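Local atomic coordinates of uncharacterized protein (Aeropyrum pernix, PDB entry 3P1Z), a protein that probably belongs to the tRNA-intron endonucleases, which bind nucleic acid and cleave introns out of precursor tRNAs, although its own activity is uncharacterised. Residues 9-14 / 60-65; 113-118 / 144-149. All coordinates share one frame; numbering follows the deposited sequence.

Interaction 1 (9-14 / 60-65); sequences AGCKAA and MLCMGE
Cys11 and Cys62 are joined by a disulfide, SG to SG 2.0 Å, and so two loops that are remote in sequence are covalently fixed at one point. The bond twists with a CB-SG-SG-CB torsion of -108°. Around this cross-link the contact is close-knit. Cys62 N donates to Ala13 O over 3.0 Å in a nearly straight bond (169°) that lies in the carbonyl plane, and the CD1 branch of Leu61 sits 4.1 Å from Ala13 CB. Ala14 and Cys62 form a single beta bridge, with Ala14 CA approaching Cys62 O. The end at Gly10, Lys12 and Met60 is looser and nearer to solvent. Here Lys12 N reaches Met60 O at 3.0 Å from above the carbonyl plane, while the extended lysine chain runs beside the bent methionine and brings NZ to 3.7 Å from SD. Disulfide and bridge together fasten two loops of the SEN2-like N-terminal domain, as structural packing. Tyr32 of helix 30-38 packs on Lys12, Ala13, Met60 and Leu61, Gln55 of helix 49-57 touches Met60 and Leu61, and Ala14 begins strand 14-18, its backbone hydrogen-bonded to Glu25 and Glu26 in strand 21-26.

Interaction 2 (113-118 / 144-149); sequences GGRVYE and NHSPIV
Val116, Glu118, Ser146 and Ile148 supply the backbone bonds that pair two parallel strands, an example of the beta-alpha-beta crossover in which helix 130-142 lies between the partners in sequence. Ser146 N donates to Val116 O (3.0 Å), Glu118 N to Ser146 O (3.2 Å), and Ile148 N to Glu118 O (2.7 Å). Pro147, which lacks an N-H, falls between the two donors of its strand. Ahead of the strand, Asn144 closes the helix as the C-prime residue of a Schellman motif, and water 1 links its O to Val116 N, accepting from the latter at 2.9 Å.

Among side chains, the His145 imidazole runs alongside Val116, its ND1 and CE1 beside CG1. Within segment 144-149 itself, ND1 donates a weak hydrogen bond of 2.9 Å to Asn144 O. The side chains of His145 and Glu118 cross at a slant, with Glu118 CB 3.5 Å from His145 CB. An alanine in place of His145 would probably leave Val116 CG1 without its ring neighbour and Asn144 O without the imidazole donor.

On the sheet face carrying Tyr117 and Ser146, a hydroxyl and an aliphatic branch meet the tyrosine ring. Ser146 OG stands 3.9 Å above the ring plane, displaced toward its rim, whereas Ile148 CG1 meets the ring edge, 3.7 Å from Tyr117 CD1. The rings of Tyr110 and of an aromatic residue in a neighbouring subunit also meet it. Glu118 projects from the other face, and its carboxylate forms a salt bridge with Arg104.

The chemistry is thus divided between the faces: an aromatic patch shared with another subunit on one, and on the other a carboxylate whose charge Arg104 probably balances, with regular backbone bonding between.

Overall arrangement
The two contacts come in series along the chain: interaction 1 is complete before interaction 2 begins. Their centres are 33 Å apart and their nearest atoms about 23 Å, on opposite sides of the chain's centre, and they have no sheet in common. Interaction 1 ties the loop before strand 14-18 to the one between helices 49-57 and 68-79, in the SEN2-like N-terminal domain. Interaction 2 pairs strands 115-123 and 146-152 of the mixed sheet in the C-terminal domain, related to the catalytic domain of tRNA-intron endonucleases. With no touch between them, each probably stabilises its own domain, one by a covalent cross-link, the other by strand pairing, and only the second meets another chain of the four-chain assembly.

Interaction 1 (9-14 / 60-65)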
loop_
_atom_site.group_PDB
_atom_site.type_symbol
_atom_site.label_atom_id
_atom_site.label_comp_id
_atom_site.label_asym_id
_atom_site.label_seq_id
_atom_site.Cartn_x
_atom_site.Cartn_y
_atom_site.Cartn_z
ATOM N N ALA A 9 44.964 -10.267 -21.718
ATOM C CA ALA A 9 45.367 -9.292 -20.699
ATOM C C ALA A 9 44.180 -8.854 -19.822
ATOM O O ALA A 9 43.166 -8.386 -20.337
ATOM C CB ALA A 9 46.040 -8.072 -21.357
ATOM N N GLY A 10 44.304 -9.003 -18.504
ATOM C CA GLY A 10 43.263 -8.544 -17.595
ATOM C C GLY A 10 42.284 -9.604 -17.108
ATOM O O GLY A 10 41.656 -9.435 -16.062
ATOM N N CYS A 11 42.133 -10.686 -17.870
ATOM C CA CYS A 11 41.322 -11.823 -17.446
ATOM C C CYS A 11 42.182 -12.711 -16.556
ATOM O O CYS A 11 43.389 -12.802 -16.763
ATOM C CB CYS A 11 40.863 -12.623 -18.663
ATOM S SG CYS A 11 40.858 -11.661 -20.192
ATOM N N LYS A 12 41.575 -13.354 -15.565
ATOM C CA LYS A 12 42.284 -14.355 -14.770
ATOM C C LYS A 12 41.903 -15.758 -15.239
ATOM O O LYS A 12 42.134 -16.735 -14.525
ATOM C CB LYS A 12 42.002 -14.204 -13.268
ATOM C CG LYS A 12 42.759 -13.087 -12.577
ATOM C CD LYS A 12 42.233 -12.919 -11.168
ATOM C CE LYS A 12 42.591 -11.572 -10.557
ATOM N NZ LYS A 12 41.662 -11.204 -9.440
ATOM N N ALA A 13 41.327 -15.837 -16.442
ATOM C CA ALA A 13 40.899 -17.099 -17.062
ATOM C C ALA A 13 39.947 -16.866 -18.242
ATOM O O ALA A 13 39.266 -15.846 -18.314
ATOM C CB ALA A 13 40.253 -18.019 -16.039
ATOM N N ALA A 14 39.891 -17.825 -19.161
ATOM C CA ALA A 14 39.111 -17.666 -20.396
ATOM C C ALA A 14 38.251 -18.891 -20.705
ATOM O O ALA A 14 38.716 -20.028 -20.602
ATOM C CB ALA A 14 40.028 -17.345 -21.569
ATOM N N MET A 60 36.821 -10.689 -14.692
ATOM C CA MET A 60 37.836 -11.707 -14.386
ATOM C C MET A 60 37.752 -12.961 -15.263
ATOM O O MET A 60 38.659 -13.794 -15.259
ATOM C CB MET A 60 37.728 -12.154 -12.925
ATOM C CG MET A 60 37.591 -11.031 -11.908
ATOM S SD MET A 60 39.049 -9.986 -11.833
ATOM C CE MET A 60 38.551 -8.651 -12.911
ATOM N N LEU A 61 36.659 -13.115 -15.994
ATOM C CA LEU A 61 36.504 -14.294 -16.828
ATOM C C LEU A 61 36.091 -13.911 -18.236
ATOM O O LEU A 61 35.037 -13.330 -18.464
ATOM C CB LEU A 61 35.498 -15.277 -16.225
ATOM C CG LEU A 61 35.182 -16.457 -17.156
ATOM C CD1 LEU A 61 36.301 -17.509 -17.181
ATOM C CD2 LEU A 61 33.854 -17.104 -16.802
ATOM N N CYS A 62 36.939 -14.231 -19.194
ATOM C CA CYS A 62 36.617 -13.899 -20.568
ATOM C C CYS A 62 35.851 -15.057 -21.175
ATOM O O CYS A 62 36.079 -16.214 -20.828
ATOM C CB CYS A 62 37.887 -13.577 -21.368
ATOM S SG CYS A 62 39.012 -12.452 -20.495
ATOM N N MET A 63 34.922 -14.736 -22.063
ATOM C CA MET A 63 34.177 -15.745 -22.793
ATOM C C MET A 63 34.546 -15.617 -24.254
ATOM O O MET A 63 33.725 -15.190 -25.069
ATOM C CB MET A 63 32.670 -15.544 -22.620
ATOM C CG MET A 63 32.150 -15.778 -21.209
ATOM S SD MET A 63 32.359 -17.489 -20.668
ATOM C CE MET A 63 31.582 -18.372 -22.020
ATOM N N GLY A 64 35.792 -15.975 -24.574
ATOM C CA GLY A 64 36.330 -15.818 -25.916
ATOM C C GLY A 64 36.988 -14.460 -26.031
ATOM O O GLY A 64 37.908 -14.144 -25.270
ATOM N N GLU A 65 36.501 -13.656 -26.975
ATOM C CA GLU A 65 36.943 -12.272 -27.130
ATOM C C GLU A 65 35.979 -11.306 -26.454
ATOM O O GLU A 65 36.132 -10.086 -26.547
ATOM C CB GLU A 65 37.095 -11.914 -28.613
ATOM C CG GLU A 65 38.385 -12.413 -29.216
ATOM C CD GLU A 65 39.589 -12.040 -28.365
ATOM O OE1 GLU A 65 39.976 -10.845 -28.365
ATOM O OE2 GLU A 65 40.146 -12.944 -27.699
#

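Interaction 2 (113-118 / 144-149)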
loop_
_atom_site.group_PDB
_atom_site.type_symbol
_atom_site.label_atom_id
_atom_site.label_comp_id
_atom_site.label_asym_id
_atom_site.label_seq_id
_atom_site.Cartn_x
_atom_site.Cartn_y
_atom_site.Cartn_z
ATOM N N GLY A 113 27.491 -18.447 8.890
ATOM C CA GLY A 113 27.368 -18.435 10.335
ATOM C C GLY A 113 26.568 -19.609 10.858
ATOM O O GLY A 113 25.764 -19.467 11.775
ATOM N N GLY A 114 26.789 -20.776 10.265
ATOM C CA GLY A 114 26.133 -21.989 10.707
ATOM C C GLY A 114 24.643 -21.999 10.438
ATOM O O GLY A 114 23.881 -22.710 11.101
ATOM N N ARG A 115 24.218 -21.202 9.466
ATOM C CA ARG A 115 22.836 -21.245 9.023
ATOM C C ARG A 115 22.776 -21.272 7.514
ATOM O O ARG A 115 23.571 -20.625 6.841
ATOM C CB ARG A 115 22.031 -20.056 9.557
ATOM C CG ARG A 115 21.805 -20.086 11.057
ATOM C CD ARG A 115 20.731 -19.099 11.484
ATOM N NE ARG A 115 20.164 -19.449 12.787
ATOM C CZ ARG A 115 19.188 -20.339 12.970
ATOM N NH1 ARG A 115 18.662 -20.983 11.935
ATOM N NH2 ARG A 115 18.739 -20.588 14.196
ATOM N N VAL A 116 21.821 -22.039 7.002
ATOM C CA VAL A 116 21.547 -22.135 5.580
ATOM C C VAL A 116 20.369 -21.231 5.270
ATOM O O VAL A 116 19.353 -21.266 5.958
ATOM C CB VAL A 116 21.176 -23.575 5.170
ATOM C CG1 VAL A 116 20.969 -23.659 3.665
ATOM C CG2 VAL A 116 22.241 -24.565 5.632
ATOM N N TYR A 117 20.513 -20.438 4.215
ATOM C CA TYR A 117 19.560 -19.401 3.874
ATOM C C TYR A 117 18.958 -19.647 2.499
ATOM O O TYR A 117 19.663 -19.792 1.517
ATOM C CB TYR A 117 20.264 -18.052 3.898
ATOM C CG TYR A 117 20.484 -17.480 5.282
ATOM C CD1 TYR A 117 19.530 -16.661 5.864
ATOM C CD2 TYR A 117 21.644 -17.741 5.998
ATOM C CE1 TYR A 117 19.714 -16.125 7.123
ATOM C CE2 TYR A 117 21.843 -17.205 7.256
ATOM C CZ TYR A 117 20.872 -16.397 7.819
ATOM O OH TYR A 117 21.056 -15.860 9.076
ATOM N N GLU A 118 17.643 -19.686 2.420
ATOM C CA GLU A 118 16.996 -19.967 1.151
ATOM C C GLU A 118 16.338 -18.702 0.637
ATOM O O GLU A 118 15.417 -18.181 1.263
ATOM C CB GLU A 118 15.957 -21.077 1.319
ATOM C CG GLU A 118 15.080 -21.309 0.110
ATOM C CD GLU A 118 14.163 -22.504 0.289
ATOM O OE1 GLU A 118 12.961 -22.391 -0.043
ATOM O OE2 GLU A 118 14.639 -23.555 0.779
ATOM N N ASN A 144 15.083 -26.790 7.278
ATOM C CA ASN A 144 16.051 -25.990 7.987
ATOM C C ASN A 144 16.778 -25.020 7.071
ATOM O O ASN A 144 17.998 -25.036 7.013
ATOM C CB ASN A 144 17.072 -26.864 8.712
ATOM C CG ASN A 144 17.542 -26.233 9.991
ATOM O OD1 ASN A 144 18.721 -26.301 10.335
ATOM N ND2 ASN A 144 16.618 -25.574 10.695
ATOM N N HIS A 145 16.031 -24.203 6.334
ATOM C CA HIS A 145 16.575 -22.958 5.803
ATOM C C HIS A 145 15.781 -21.801 6.405
ATOM O O HIS A 145 14.595 -21.943 6.721
ATOM C CB HIS A 145 16.492 -22.875 4.274
ATOM C CG HIS A 145 16.991 -24.090 3.558
ATOM N ND1 HIS A 145 17.968 -24.911 4.073
ATOM C CD2 HIS A 145 16.662 -24.609 2.349
ATOM C CE1 HIS A 145 18.211 -25.891 3.222
ATOM N NE2 HIS A 145 17.431 -25.731 2.168
ATOM N N SER A 146 16.441 -20.662 6.580
ATOM C CA SER A 146 15.758 -19.444 6.979
ATOM C C SER A 146 15.161 -18.814 5.741
ATOM O O SER A 146 15.881 -18.512 4.795
ATOM C CB SER A 146 16.736 -18.470 7.620
ATOM O OG SER A 146 17.583 -19.150 8.523
ATOM N N PRO A 147 13.842 -18.580 5.752
ATOM C CA PRO A 147 13.141 -18.142 4.545
ATOM C C PRO A 147 13.490 -16.702 4.142
ATOM O O PRO A 147 13.088 -15.753 4.809
ATOM C CB PRO A 147 11.657 -18.230 4.949
ATOM C CG PRO A 147 11.637 -18.725 6.381
ATOM C CD PRO A 147 12.985 -18.457 6.939
ATOM N N ILE A 148 14.226 -16.529 3.054
ATOM C CA ILE A 148 14.542 -15.173 2.622
ATOM C C ILE A 148 13.796 -14.816 1.348
ATOM O O ILE A 148 13.539 -15.674 0.505
ATOM C CB ILE A 148 16.062 -14.943 2.500
ATOM C CG1 ILE A 148 16.734 -15.205 3.854
ATOM C CG2 ILE A 148 16.373 -13.531 2.009
ATOM C CD1 ILE A 148 16.321 -14.240 4.944
ATOM N N VAL A 149 13.414 -13.550 1.237
ATOM C CA VAL A 149 12.760 -13.050 0.034
ATOM C C VAL A 149 13.548 -11.855 -0.517
ATOM O O VAL A 149 13.856 -10.894 0.193
ATOM C CB VAL A 149 11.268 -12.710 0.290
ATOM C CG1 VAL A 149 11.064 -11.213 0.464
ATOM C CG2 VAL A 149 10.404 -13.226 -0.821
HETATM O O HOH W 1 19.726 -23.104 8.687
#